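Local coordinates for protein acetyl-CoA acetyltransferase A (Ascaris suum, PDB 6BJA) that probably catalyses acetyl transfer between acetyl-CoA molecules, as thiolases do in making or cleaving acetoacetyl-CoA, and binds coenzyme A, at residues T169-Y183 / E324-E336. Numbering follows the deposited sequence.
With ACT (acetate ion), chain B.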
ATOM      1  N   THR A 169     -34.896 -11.954  -2.616  1.00 17.85           N
ATOM      2  CA  THR A 169     -36.176 -11.261  -2.611  1.00 17.06           C
ATOM      3  C   THR A 169     -36.773 -11.358  -4.014  1.00 18.36           C
ATOM      4  O   THR A 169     -37.979 -11.526  -4.169  1.00 18.16           O
ATOM      5  CB  THR A 169     -36.008  -9.805  -2.148  1.00 18.30           C
ATOM      6  OG1 THR A 169     -35.431  -9.827  -0.822  1.00 18.27           O
ATOM      7  CG2 THR A 169     -37.356  -9.071  -2.139  1.00 18.62           C
ATOM      8  N   VAL A 170     -35.919 -11.256  -5.022  1.00 17.12           N
ATOM      9  CA  VAL A 170     -36.360 -11.459  -6.407  1.00 16.82           C
ATOM     10  C   VAL A 170     -37.074 -12.803  -6.510  1.00 21.27           C
ATOM     11  O   VAL A 170     -38.203 -12.877  -7.018  1.00 19.38           O
ATOM     12  CB  VAL A 170     -35.177 -11.410  -7.404  1.00 16.97           C
ATOM     13  CG1 VAL A 170     -35.637 -11.869  -8.797  1.00 18.77           C
ATOM     14  CG2 VAL A 170     -34.596  -9.998  -7.500  1.00 18.37           C
ATOM     15  N   LYS A 171     -36.434 -13.859  -6.017  1.00 17.50           N
ATOM     16  CA  LYS A 171     -37.038 -15.188  -6.116  1.00 20.07           C
ATOM     17  C   LYS A 171     -38.322 -15.302  -5.283  1.00 18.97           C
ATOM     18  O   LYS A 171     -39.318 -15.902  -5.731  1.00 21.48           O
ATOM     19  CB  LYS A 171     -36.007 -16.245  -5.718  1.00 21.88           C
ATOM     20  CG  LYS A 171     -36.468 -17.658  -6.023  1.00 33.06           C
ATOM     21  CD  LYS A 171     -35.380 -18.686  -5.768  1.00 43.10           C
ATOM     22  CE  LYS A 171     -35.844 -20.086  -6.206  1.00 46.92           C
ATOM     23  NZ  LYS A 171     -36.431 -20.099  -7.584  1.00 51.14           N
ATOM     24  N   ASP A 172     -38.329 -14.712  -4.093  1.00 19.06           N
ATOM     25  CA  ASP A 172     -39.467 -14.807  -3.189  1.00 19.93           C
ATOM     26  C   ASP A 172     -40.746 -14.189  -3.776  1.00 24.72           C
ATOM     27  O   ASP A 172     -41.854 -14.627  -3.451  1.00 24.66           O
ATOM     28  CB  ASP A 172     -39.137 -14.134  -1.852  1.00 21.11           C
ATOM     29  CG  ASP A 172     -38.168 -14.951  -0.990  1.00 24.22           C
ATOM     30  OD1 ASP A 172     -37.938 -16.163  -1.250  1.00 24.35           O
ATOM     31  OD2 ASP A 172     -37.625 -14.361  -0.017  1.00 24.94           O
ATOM     32  N   TYR A 173     -40.589 -13.187  -4.638  1.00 18.84           N
ATOM     33  CA  TYR A 173     -41.722 -12.523  -5.285  1.00 20.09           C
ATOM     34  C   TYR A 173     -41.948 -12.996  -6.715  1.00 22.41           C
ATOM     35  O   TYR A 173     -42.850 -12.496  -7.381  1.00 21.00           O
ATOM     36  CB  TYR A 173     -41.517 -10.994  -5.296  1.00 20.69           C
ATOM     37  CG  TYR A 173     -41.858 -10.325  -3.994  1.00 21.73           C
ATOM     38  CD1 TYR A 173     -43.144  -9.894  -3.721  1.00 22.14           C
ATOM     39  CD2 TYR A 173     -40.889 -10.130  -3.024  1.00 22.92           C
ATOM     40  CE1 TYR A 173     -43.460  -9.289  -2.518  1.00 26.26           C
ATOM     41  CE2 TYR A 173     -41.192  -9.532  -1.821  1.00 22.51           C
ATOM     42  CZ  TYR A 173     -42.471  -9.103  -1.565  1.00 25.62           C
ATOM     43  OH  TYR A 173     -42.749  -8.512  -0.337  1.00 25.92           O
ATOM     44  N   ALA A 174     -41.107 -13.923  -7.175  1.00 20.33           N
ATOM     45  CA  ALA A 174     -41.139 -14.442  -8.540  1.00 20.84           C
ATOM     46  C   ALA A 174     -40.965 -13.321  -9.559  1.00 18.50           C
ATOM     47  O   ALA A 174     -41.520 -13.350 -10.662  1.00 19.35           O
ATOM     48  CB  ALA A 174     -42.441 -15.219  -8.780  1.00 21.75           C
ATOM     49  N   PHE A 175     -40.168 -12.315  -9.195  1.00 17.35           N
ATOM     50  CA  PHE A 175     -39.839 -11.267 -10.140  1.00 16.43           C
ATOM     51  C   PHE A 175     -38.887 -11.781 -11.211  1.00 17.55           C
ATOM     52  O   PHE A 175     -38.176 -12.774 -11.035  1.00 19.76           O
ATOM     53  CB  PHE A 175     -39.212 -10.055  -9.433  1.00 16.44           C
ATOM     54  CG  PHE A 175     -40.168  -9.265  -8.582  1.00 18.40           C
ATOM     55  CD1 PHE A 175     -41.463  -8.977  -8.989  1.00 22.72           C
ATOM     56  CD2 PHE A 175     -39.751  -8.768  -7.362  1.00 17.65           C
ATOM     57  CE1 PHE A 175     -42.319  -8.219  -8.171  1.00 22.71           C
ATOM     58  CE2 PHE A 175     -40.596  -8.014  -6.562  1.00 18.27           C
ATOM     59  CZ  PHE A 175     -41.867  -7.736  -6.954  1.00 20.52           C
ATOM     60  N   THR A 176     -38.909 -11.091 -12.346  1.00 18.39           N
ATOM     61  CA  THR A 176     -38.157 -11.469 -13.524  1.00 17.72           C
ATOM     62  C   THR A 176     -37.183 -10.394 -13.965  1.00 18.18           C
ATOM     63  O   THR A 176     -37.359  -9.204 -13.669  1.00 18.20           O
ATOM     64  CB  THR A 176     -39.105 -11.760 -14.702  1.00 17.30           C
ATOM     65  OG1 THR A 176     -39.849 -10.568 -15.014  1.00 18.13           O
ATOM     66  CG2 THR A 176     -40.082 -12.848 -14.360  1.00 17.94           C
ATOM     67  N   ARG A 177     -36.149 -10.825 -14.673  1.00 18.02           N
ATOM     68  CA  ARG A 177     -35.223  -9.914 -15.344  1.00 19.41           C
ATOM     69  C   ARG A 177     -35.979  -8.850 -16.128  1.00 20.46           C
ATOM     70  O   ARG A 177     -35.639  -7.650 -16.119  1.00 18.21           O
ATOM     71  CB  ARG A 177     -34.308 -10.721 -16.268  1.00 21.03           C
ATOM     72  CG  ARG A 177     -33.396  -9.936 -17.164  1.00 19.98           C
ATOM     73  CD  ARG A 177     -32.370  -9.100 -16.384  1.00 20.95           C
ATOM     74  NE  ARG A 177     -31.479  -8.415 -17.312  1.00 20.59           N
ATOM     75  CZ  ARG A 177     -30.355  -8.933 -17.804  1.00 20.56           C
ATOM     76  NH1 ARG A 177     -29.937 -10.137 -17.436  1.00 24.67           N
ATOM     77  NH2 ARG A 177     -29.632  -8.244 -18.666  1.00 22.73           N
ATOM     78  N   GLU A 178     -37.015  -9.301 -16.835  1.00 17.70           N
ATOM     79  CA  GLU A 178     -37.826  -8.397 -17.613  1.00 16.75           C
ATOM     80  C   GLU A 178     -38.458  -7.289 -16.777  1.00 17.62           C
ATOM     81  O   GLU A 178     -38.414  -6.112 -17.183  1.00 18.85           O
ATOM     82  CB  GLU A 178     -38.911  -9.192 -18.348  1.00 19.38           C
ATOM     83  CG  GLU A 178     -38.372 -10.039 -19.491  1.00 22.66           C
ATOM     84  CD  GLU A 178     -37.768 -11.395 -19.095  1.00 23.86           C
ATOM     85  OE1 GLU A 178     -37.751 -11.766 -17.899  1.00 18.80           O
ATOM     86  OE2 GLU A 178     -37.324 -12.114 -20.024  1.00 25.76           O
ATOM     87  N   GLN A 179     -39.021  -7.633 -15.620  1.00 16.82           N
ATOM     88  CA  GLN A 179     -39.585  -6.623 -14.718  1.00 15.99           C
ATOM     89  C   GLN A 179     -38.517  -5.726 -14.114  1.00 17.00           C
ATOM     90  O   GLN A 179     -38.729  -4.516 -14.016  1.00 17.58           O
ATOM     91  CB  GLN A 179     -40.372  -7.258 -13.590  1.00 17.65           C
ATOM     92  CG  GLN A 179     -41.650  -7.972 -14.039  1.00 17.02           C
ATOM     93  CD  GLN A 179     -42.158  -8.879 -12.977  1.00 17.76           C
ATOM     94  OE1 GLN A 179     -41.550  -9.913 -12.702  1.00 17.89           O
ATOM     95  NE2 GLN A 179     -43.262  -8.497 -12.337  1.00 17.69           N
ATOM     96  N   LEU A 180     -37.390  -6.308 -13.702  1.00 17.00           N
ATOM     97  CA  LEU A 180     -36.325  -5.494 -13.089  1.00 15.55           C
ATOM     98  C   LEU A 180     -35.786  -4.479 -14.103  1.00 16.33           C
ATOM     99  O   LEU A 180     -35.569  -3.297 -13.783  1.00 17.12           O
ATOM    100  CB  LEU A 180     -35.176  -6.377 -12.557  1.00 17.68           C
ATOM    101  CG  LEU A 180     -35.289  -6.844 -11.107  1.00 25.20           C
ATOM    102  CD1 LEU A 180     -36.611  -7.483 -10.806  1.00 23.42           C
ATOM    103  CD2 LEU A 180     -34.137  -7.804 -10.814  1.00 29.68           C
ATOM    104  N   ASP A 181     -35.581  -4.925 -15.339  1.00 17.12           N
ATOM    105  CA  ASP A 181     -35.047  -4.042 -16.381  1.00 18.55           C
ATOM    106  C   ASP A 181     -36.069  -2.973 -16.772  1.00 19.08           C
ATOM    107  O   ASP A 181     -35.704  -1.805 -16.934  1.00 19.02           O
ATOM    108  CB  ASP A 181     -34.637  -4.844 -17.627  1.00 21.11           C
ATOM    109  CG  ASP A 181     -33.299  -5.545 -17.464  1.00 23.76           C
ATOM    110  OD1 ASP A 181     -32.590  -5.292 -16.445  1.00 21.35           O
ATOM    111  OD2 ASP A 181     -32.953  -6.333 -18.376  1.00 23.45           O
ATOM    112  N   ALA A 182     -37.342  -3.352 -16.907  1.00 17.57           N
ATOM    113  CA  ALA A 182     -38.365  -2.371 -17.244  1.00 19.02           C
ATOM    114  C   ALA A 182     -38.480  -1.322 -16.137  1.00 18.09           C
ATOM    115  O   ALA A 182     -38.645  -0.147 -16.418  1.00 18.00           O
ATOM    116  CB  ALA A 182     -39.707  -3.040 -17.492  1.00 20.18           C
ATOM    117  N   TYR A 183     -38.379  -1.755 -14.888  1.00 16.69           N
ATOM    118  CA  TYR A 183     -38.422  -0.839 -13.756  1.00 17.09           C
ATOM    119  C   TYR A 183     -37.269   0.147 -13.818  1.00 17.66           C
ATOM    120  O   TYR A 183     -37.454   1.350 -13.598  1.00 17.86           O
ATOM    121  CB  TYR A 183     -38.385  -1.627 -12.435  1.00 17.36           C
ATOM    122  CG  TYR A 183     -38.518  -0.713 -11.246  1.00 17.38           C
ATOM    123  CD1 TYR A 183     -37.410  -0.048 -10.736  1.00 19.56           C
ATOM    124  CD2 TYR A 183     -39.750  -0.483 -10.648  1.00 16.54           C
ATOM    125  CE1 TYR A 183     -37.539   0.826  -9.673  1.00 16.55           C
ATOM    126  CE2 TYR A 183     -39.882   0.392  -9.571  1.00 19.63           C
ATOM    127  CZ  TYR A 183     -38.776   1.047  -9.103  1.00 18.71           C
ATOM    128  OH  TYR A 183     -38.928   1.921  -8.040  1.00 19.66           O
ATOM    129  N   GLU A 324     -34.222   3.277  -4.102  1.00 17.08           N
ATOM    130  CA  GLU A 324     -34.001   2.191  -5.069  1.00 15.20           C
ATOM    131  C   GLU A 324     -32.592   1.640  -4.971  1.00 16.40           C
ATOM    132  O   GLU A 324     -31.782   1.849  -5.874  1.00 18.02           O
ATOM    133  CB  GLU A 324     -34.257   2.664  -6.504  1.00 17.73           C
ATOM    134  CG  GLU A 324     -35.631   3.205  -6.710  1.00 16.42           C
ATOM    135  CD  GLU A 324     -35.876   3.687  -8.130  1.00 18.52           C
ATOM    136  OE1 GLU A 324     -34.905   3.896  -8.905  1.00 17.51           O
ATOM    137  OE2 GLU A 324     -37.059   3.905  -8.432  1.00 18.04           O
ATOM    138  N   ALA A 325     -32.296   0.918  -3.892  1.00 16.98           N
ATOM    139  CA  ALA A 325     -31.016   0.253  -3.803  1.00 19.46           C
ATOM    140  C   ALA A 325     -30.842  -0.613  -5.041  1.00 18.94           C
ATOM    141  O   ALA A 325     -29.778  -0.641  -5.654  1.00 17.55           O
ATOM    142  CB  ALA A 325     -30.928  -0.563  -2.542  1.00 20.27           C
ATOM    143  N   PHE A 326     -31.935  -1.288  -5.406  1.00 17.14           N
ATOM    144  CA  PHE A 326     -32.023  -2.117  -6.602  1.00 17.49           C
ATOM    145  C   PHE A 326     -33.415  -1.917  -7.174  1.00 16.88           C
ATOM    146  O   PHE A 326     -34.303  -1.482  -6.460  1.00 17.08           O
ATOM    147  CB  PHE A 326     -31.793  -3.600  -6.271  1.00 18.62           C
ATOM    148  CG  PHE A 326     -30.477  -3.848  -5.618  1.00 17.95           C
ATOM    149  CD1 PHE A 326     -29.361  -4.099  -6.382  1.00 19.04           C
ATOM    150  CD2 PHE A 326     -30.344  -3.757  -4.244  1.00 17.55           C
ATOM    151  CE1 PHE A 326     -28.128  -4.284  -5.799  1.00 19.54           C
ATOM    152  CE2 PHE A 326     -29.117  -3.931  -3.641  1.00 19.14           C
ATOM    153  CZ  PHE A 326     -28.005  -4.189  -4.415  1.00 21.45           C
ATOM    154  N   SER A 327     -33.627  -2.280  -8.438  1.00 19.56           N
ATOM    155  CA  SER A 327     -34.969  -2.230  -8.984  1.00 19.62           C
ATOM    156  C   SER A 327     -35.928  -3.090  -8.155  1.00 17.91           C
ATOM    157  O   SER A 327     -37.094  -2.741  -7.953  1.00 17.09           O
ATOM    158  CB  SER A 327     -34.973  -2.706 -10.434  1.00 18.55           C
ATOM    159  OG  SER A 327     -34.386  -1.727 -11.272  1.00 21.33           O
ATOM    160  N   VAL A 328     -35.452  -4.227  -7.674  1.00 16.73           N
ATOM    161  CA  VAL A 328     -36.316  -5.097  -6.889  1.00 16.77           C
ATOM    162  C   VAL A 328     -36.792  -4.410  -5.607  1.00 17.18           C
ATOM    163  O   VAL A 328     -37.871  -4.721  -5.116  1.00 16.34           O
ATOM    164  CB  VAL A 328     -35.632  -6.454  -6.554  1.00 17.32           C
ATOM    165  CG1 VAL A 328     -34.288  -6.270  -5.824  1.00 18.01           C
ATOM    166  CG2 VAL A 328     -36.566  -7.347  -5.734  1.00 17.14           C
ATOM    167  N   THR A 329     -36.017  -3.454  -5.074  1.00 15.68           N
ATOM    168  CA  THR A 329     -36.450  -2.743  -3.880  1.00 15.56           C
ATOM    169  C   THR A 329     -37.779  -2.020  -4.127  1.00 15.71           C
ATOM    170  O   THR A 329     -38.697  -2.072  -3.306  1.00 17.10           O
ATOM    171  CB  THR A 329     -35.399  -1.731  -3.446  1.00 15.80           C
ATOM    172  OG1 THR A 329     -34.102  -2.326  -3.572  1.00 16.76           O
ATOM    173  CG2 THR A 329     -35.632  -1.277  -2.004  1.00 17.19           C
ATOM    174  N   GLY A 330     -37.864  -1.336  -5.265  1.00 16.40           N
ATOM    175  CA  GLY A 330     -39.083  -0.648  -5.638  1.00 16.17           C
ATOM    176  C   GLY A 330     -40.233  -1.590  -5.930  1.00 16.13           C
ATOM    177  O   GLY A 330     -41.345  -1.410  -5.433  1.00 17.48           O
ATOM    178  N   LEU A 331     -39.955  -2.595  -6.742  1.00 16.33           N
ATOM    179  CA  LEU A 331     -40.989  -3.569  -7.116  1.00 15.69           C
ATOM    180  C   LEU A 331     -41.570  -4.294  -5.903  1.00 17.80           C
ATOM    181  O   LEU A 331     -42.780  -4.485  -5.793  1.00 18.49           O
ATOM    182  CB  LEU A 331     -40.421  -4.584  -8.087  1.00 18.08           C
ATOM    183  CG  LEU A 331     -40.199  -4.034  -9.494  1.00 20.36           C
ATOM    184  CD1 LEU A 331     -39.365  -4.981 -10.305  1.00 20.02           C
ATOM    185  CD2 LEU A 331     -41.531  -3.737 -10.210  1.00 20.34           C
ATOM    186  N   ALA A 332     -40.704  -4.715  -4.988  1.00 16.29           N
ATOM    187  CA  ALA A 332     -41.167  -5.454  -3.823  1.00 18.20           C
ATOM    188  C   ALA A 332     -42.054  -4.570  -2.951  1.00 19.48           C
ATOM    189  O   ALA A 332     -43.067  -5.008  -2.423  1.00 18.16           O
ATOM    190  CB  ALA A 332     -39.984  -5.989  -3.024  1.00 16.29           C
ATOM    191  N   PHE A 333     -41.648  -3.313  -2.784  1.00 16.05           N
ATOM    192  CA  PHE A 333     -42.376  -2.374  -1.955  1.00 17.85           C
ATOM    193  C   PHE A 333     -43.778  -2.142  -2.513  1.00 18.66           C
ATOM    194  O   PHE A 333     -44.769  -2.206  -1.785  1.00 17.37           O
ATOM    195  CB  PHE A 333     -41.552  -1.069  -1.891  1.00 18.39           C
ATOM    196  CG  PHE A 333     -42.100   0.006  -0.995  1.00 17.49           C
ATOM    197  CD1 PHE A 333     -41.894  -0.048   0.388  1.00 18.15           C
ATOM    198  CD2 PHE A 333     -42.717   1.136  -1.536  1.00 16.78           C
ATOM    199  CE1 PHE A 333     -42.338   0.990   1.213  1.00 17.87           C
ATOM    200  CE2 PHE A 333     -43.169   2.167  -0.711  1.00 18.97           C
ATOM    201  CZ  PHE A 333     -42.982   2.091   0.660  1.00 18.46           C
ATOM    202  N   ILE A 334     -43.831  -1.838  -3.813  1.00 16.85           N
ATOM    203  CA  ILE A 334     -45.083  -1.570  -4.512  1.00 16.08           C
ATOM    204  C   ILE A 334     -46.008  -2.787  -4.442  1.00 18.70           C
ATOM    205  O   ILE A 334     -47.209  -2.647  -4.182  1.00 19.44           O
ATOM    206  CB  ILE A 334     -44.786  -1.172  -5.960  1.00 16.72           C
ATOM    207  CG1 ILE A 334     -44.124   0.198  -6.006  1.00 17.56           C
ATOM    208  CG2 ILE A 334     -46.064  -1.122  -6.793  1.00 18.48           C
ATOM    209  CD1 ILE A 334     -43.526   0.534  -7.326  1.00 17.89           C
ATOM    210  N   LYS A 335     -45.448  -3.969  -4.654  1.00 18.72           N
ATOM    211  CA  LYS A 335     -46.252  -5.185  -4.644  1.00 21.74           C
ATOM    212  C   LYS A 335     -46.784  -5.508  -3.257  1.00 21.59           C
ATOM    213  O   LYS A 335     -47.959  -5.844  -3.077  1.00 24.59           O
ATOM    214  CB  LYS A 335     -45.433  -6.368  -5.179  1.00 20.43           C
ATOM    215  CG  LYS A 335     -46.262  -7.631  -5.425  1.00 23.05           C
ATOM    216  CD  LYS A 335     -47.249  -7.336  -6.541  1.00 32.55           C
ATOM    217  CE  LYS A 335     -48.193  -8.464  -6.851  1.00 40.25           C
ATOM    218  NZ  LYS A 335     -49.160  -7.916  -7.860  1.00 30.74           N
ATOM    219  N   GLU A 336     -45.918  -5.417  -2.259  1.00 19.24           N
ATOM    220  CA  GLU A 336     -46.305  -5.781  -0.908  1.00 18.74           C
ATOM    221  C   GLU A 336     -47.385  -4.859  -0.348  1.00 21.12           C
ATOM    222  O   GLU A 336     -48.318  -5.315   0.317  1.00 24.49           O
ATOM    223  CB  GLU A 336     -45.077  -5.774  -0.007  1.00 21.95           C
ATOM    224  CG  GLU A 336     -45.355  -6.278   1.370  1.00 23.76           C
ATOM    225  CD  GLU A 336     -45.674  -7.757   1.413  1.00 29.72           C
ATOM    226  OE1 GLU A 336     -45.228  -8.502   0.518  1.00 28.14           O
ATOM    227  OE2 GLU A 336     -46.355  -8.168   2.369  1.00 32.59           O
TER
HETATM  228  C   ACT B 401     -27.614 -12.289 -19.784  1.00 32.48           C
HETATM  229  O   ACT B 401     -26.536 -12.805 -19.398  1.00 38.79           O
HETATM  230  OXT ACT B 401     -28.591 -12.399 -19.006  1.00 33.16           O
HETATM  231  CH3 ACT B 401     -27.728 -11.601 -21.110  1.00 32.56           C
HETATM  232  O   HOH W   1     -41.592  -5.983   0.593  1.00 23.21           O
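Glu-324 OE2 accepts a hydrogen bond from Tyr-183 OH (2.8 Å) and a second one from Asn-345 ND2. The phenol reaches OE2 from above the carboxylate plane, 43° out of it, while OE1 of the same group takes Ser-187 OG and Val-351 N; four donors thus fix the rotation of this buried carboxylate. Tyr-183, its CG anti to the backbone N (chi1 -176°), is thrown across helix 327-336 as a knob into the hole formed by Ser-327, Gly-330, Leu-331 and Ile-334. Tyr-183 OH passes 3.5 Å from Gly-330 CA, where the glycine has no side chain to block it. Ser-327 O lies over one ring face, Ile-334 CD1 is at the edge, and Leu-331 CD2 packs 3.7 Å from Tyr-183 CD2. The other methyl, Leu-331 CD1, meets Leu-180 CD1 at 3.8 Å, so the leucine fork straddles two residues of helix 177-183. Leu-331 CB sits over a face of the Phe-175 ring in a CH-pi contact, 4.0 Å from the centroid; Tyr-173 CB covers the opposite face. Val-328 CG2 fills the angle between Val-170 CG2 (3.7 Å) and Phe-175 CD2. At the far end Tyr-173 OH donates to Glu-336 OE1 (2.6 Å), with ring and carboxylate nearly perpendicular, and also accepts from a water. A Schellman motif at Ala-174 ends helix 162-172, and a capping box of Thr-176 with Gln-179 starts the helix at 177. Glu-324 to Phe-326 belong to the thiolase NEAF motif, and Phe-326 touches coenzyme A. Helix 327-336 follows strand 319-322, outermost in this chain's mixed sheet; helix 177-183 crosses helix 327-336 at 102°, joining the N- and C-terminal thiolase regions, while Phe-333 packs on helix 298-310 and Val-328 on helix 162-172.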